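Cellobiose 2-epimerase (Caldibacillus thermoamylovorans, PDB 5ZHB) catalyses the reversible C2 epimerisation of the reducing-end glucose of cellobiose to mannose, giving 4-O-beta-D-glucosyl-D-mannose. Local coordinates at residues A[70-75]-A[126-131]. Sequence-based numbering, arbitrary orientation. Where two conformers were deposited one is given.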
loop_
_atom_site.group_PDB
_atom_site.type_symbol
_atom_site.label_atom_id
_atom_site.label_comp_id
_atom_site.label_asym_id
_atom_site.label_seq_id
_atom_site.Cartn_x
_atom_site.Cartn_y
_atom_site.Cartn_z
ATOM N N ALA A 70 -16.895 10.616 13.033
ATOM C CA ALA A 70 -16.534 9.292 13.523
ATOM C C ALA A 70 -15.190 8.841 12.933
ATOM O O ALA A 70 -14.398 8.208 13.628
ATOM C CB ALA A 70 -17.614 8.294 13.214
ATOM N N TYR A 71 -14.917 9.208 11.673
ATOM C CA TYR A 71 -13.710 8.766 10.987
ATOM C C TYR A 71 -12.477 9.424 11.609
ATOM O O TYR A 71 -11.446 8.772 11.768
ATOM C CB TYR A 71 -13.801 9.025 9.476
ATOM C CG TYR A 71 -14.953 8.336 8.757
ATOM C CD1 TYR A 71 -15.560 7.185 9.259
ATOM C CD2 TYR A 71 -15.428 8.847 7.556
ATOM C CE1 TYR A 71 -16.607 6.567 8.594
ATOM C CE2 TYR A 71 -16.486 8.256 6.893
ATOM C CZ TYR A 71 -17.076 7.120 7.411
ATOM O OH TYR A 71 -18.088 6.549 6.713
ATOM N N LEU A 72 -12.596 10.708 11.960
ATOM C CA LEU A 72 -11.564 11.428 12.690
ATOM C C LEU A 72 -11.292 10.787 14.050
ATOM O O LEU A 72 -10.135 10.743 14.477
ATOM C CB LEU A 72 -11.903 12.908 12.879
ATOM C CG LEU A 72 -10.860 13.729 13.649
ATOM C CD1 LEU A 72 -9.511 13.687 12.952
ATOM C CD2 LEU A 72 -11.301 15.182 13.851
ATOM N N GLN A 73 -12.354 10.361 14.751
ATOM C CA GLN A 73 -12.208 9.715 16.049
ATOM C C GLN A 73 -11.446 8.399 15.896
ATOM O O GLN A 73 -10.620 8.053 16.728
ATOM C CB GLN A 73 -13.564 9.526 16.726
ATOM C CG GLN A 73 -14.204 10.838 17.187
ATOM C CD GLN A 73 -15.569 10.671 17.822
ATOM O OE1 GLN A 73 -16.322 11.641 17.978
ATOM N NE2 GLN A 73 -15.915 9.441 18.178
ATOM N N GLN A 74 -11.722 7.645 14.826
ATOM C CA GLN A 74 -10.969 6.424 14.574
ATOM C C GLN A 74 -9.511 6.768 14.287
ATOM O O GLN A 74 -8.604 6.125 14.815
ATOM C CB GLN A 74 -11.608 5.640 13.426
ATOM C CG GLN A 74 -13.054 5.233 13.695
ATOM C CD GLN A 74 -13.150 4.291 14.865
ATOM O OE1 GLN A 74 -12.380 3.331 14.974
ATOM N NE2 GLN A 74 -14.072 4.578 15.771
ATOM N N ALA A 75 -9.289 7.785 13.442
ATOM C CA ALA A 75 -7.934 8.220 13.104
ATOM C C ALA A 75 -7.140 8.610 14.354
ATOM O O ALA A 75 -5.969 8.244 14.501
ATOM C CB ALA A 75 -7.950 9.351 12.124
ATOM N N ARG A 126 -2.754 16.121 7.249
ATOM C CA ARG A 126 -3.622 16.810 6.303
ATOM C C ARG A 126 -4.946 17.189 6.967
ATOM O O ARG A 126 -5.498 18.238 6.653
ATOM C CB ARG A 126 -3.874 16.009 5.016
ATOM C CG ARG A 126 -2.585 15.827 4.230
ATOM C CD ARG A 126 -2.706 14.924 3.028
ATOM N NE ARG A 126 -3.524 15.541 1.982
ATOM C CZ ARG A 126 -3.991 14.918 0.918
ATOM N NH1 ARG A 126 -3.789 13.623 0.743
ATOM N NH2 ARG A 126 -4.711 15.590 0.038
ATOM N N VAL A 127 -5.477 16.343 7.846
ATOM C CA VAL A 127 -6.800 16.583 8.400
ATOM C C VAL A 127 -6.754 17.158 9.820
ATOM O O VAL A 127 -7.828 17.428 10.351
ATOM C CB VAL A 127 -7.700 15.332 8.357
ATOM C CG1 VAL A 127 -7.870 14.836 6.924
ATOM C CG2 VAL A 127 -7.218 14.194 9.257
ATOM N N THR A 128 -5.574 17.279 10.460
ATOM C CA THR A 128 -5.527 17.758 11.844
ATOM C C THR A 128 -4.659 19.001 12.004
ATOM O O THR A 128 -4.957 19.821 12.869
ATOM C CB THR A 128 -5.021 16.715 12.841
ATOM O OG1 THR A 128 -3.721 16.374 12.371
ATOM C CG2 THR A 128 -5.978 15.553 13.007
ATOM N N GLN A 129 -3.602 19.102 11.188
ATOM C CA GLN A 129 -2.552 20.090 11.370
ATOM C C GLN A 129 -1.865 19.877 12.716
ATOM O O GLN A 129 -1.412 20.839 13.332
ATOM C CB GLN A 129 -3.108 21.515 11.288
ATOM C CG GLN A 129 -3.789 21.827 9.964
ATOM C CD GLN A 129 -2.954 22.723 9.082
ATOM O OE1 GLN A 129 -1.743 22.529 8.908
ATOM N NE2 GLN A 129 -3.597 23.754 8.555
ATOM N N ASN A 130 -1.809 18.620 13.173
ATOM C CA ASN A 130 -1.089 18.278 14.384
ATOM C C ASN A 130 0.411 18.313 14.106
ATOM O O ASN A 130 0.958 17.413 13.463
ATOM C CB ASN A 130 -1.538 16.931 14.949
ATOM C CG ASN A 130 -0.812 16.548 16.220
ATOM O OD1 ASN A 130 0.377 16.829 16.378
ATOM N ND2 ASN A 130 -1.510 15.922 17.147
ATOM N N GLN A 131 1.081 19.323 14.684
ATOM C CA GLN A 131 2.489 19.592 14.435
ATOM C C GLN A 131 3.375 18.421 14.867
ATOM O O GLN A 131 4.420 18.184 14.263
ATOM C CB GLN A 131 2.925 20.863 15.161
ATOM C CG GLN A 131 4.302 21.361 14.738
ATOM C CD GLN A 131 4.395 21.677 13.261
ATOM O OE1 GLN A 131 3.526 22.344 12.683
ATOM N NE2 GLN A 131 5.448 21.178 12.630
#
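In Leu72 a chi1 of 180° sets CG opposite the backbone N and beside the carbonyl carbon, and CD1 ends against Thr128 and Val127. Thr128 has chi1 near 59°. This sets OG1 between its own N and carbonyl carbon and places CG2 anti to the carbonyl carbon, against Leu72. Leu72 CD1 then lies 4.0 Å from Thr128 CG2. Leu72 CD1 also faces Val127 CG2, more loosely, at 4.4 Å. One branch of the leucine thus makes both contacts. The touch is light and apolar, burying 87 Å² in all. The nearest CA atoms, Leu72 CA and Val127 CA, are 8.2 Å apart. Both helices belong to the (alpha/alpha)6 barrel, the fold of the GlcNAc 2-epimerase family. The start of helix 69-86 here meets the C-terminal end of helix 111-128, at the protein surface. Helix 49-66 lies beside both, through Tyr63 against Leu72 and Arg64 against Val127. The threonine is two-sided. While CG2 packs on Leu72, Thr128 OG1 accepts from Asn130 N at 3.1 Å, with an N-H...O angle of 155°, forming an ST turn. OG1 is also hydrogen-bonded to Tyr124 O. With both bonds made, the side chain has little freedom to rotate about chi1. The chain leaves the helix at Gln129, with positive phi, and Asn130 follows as N-cap of helix 131-145, its OD1 bonded to Ala133 N.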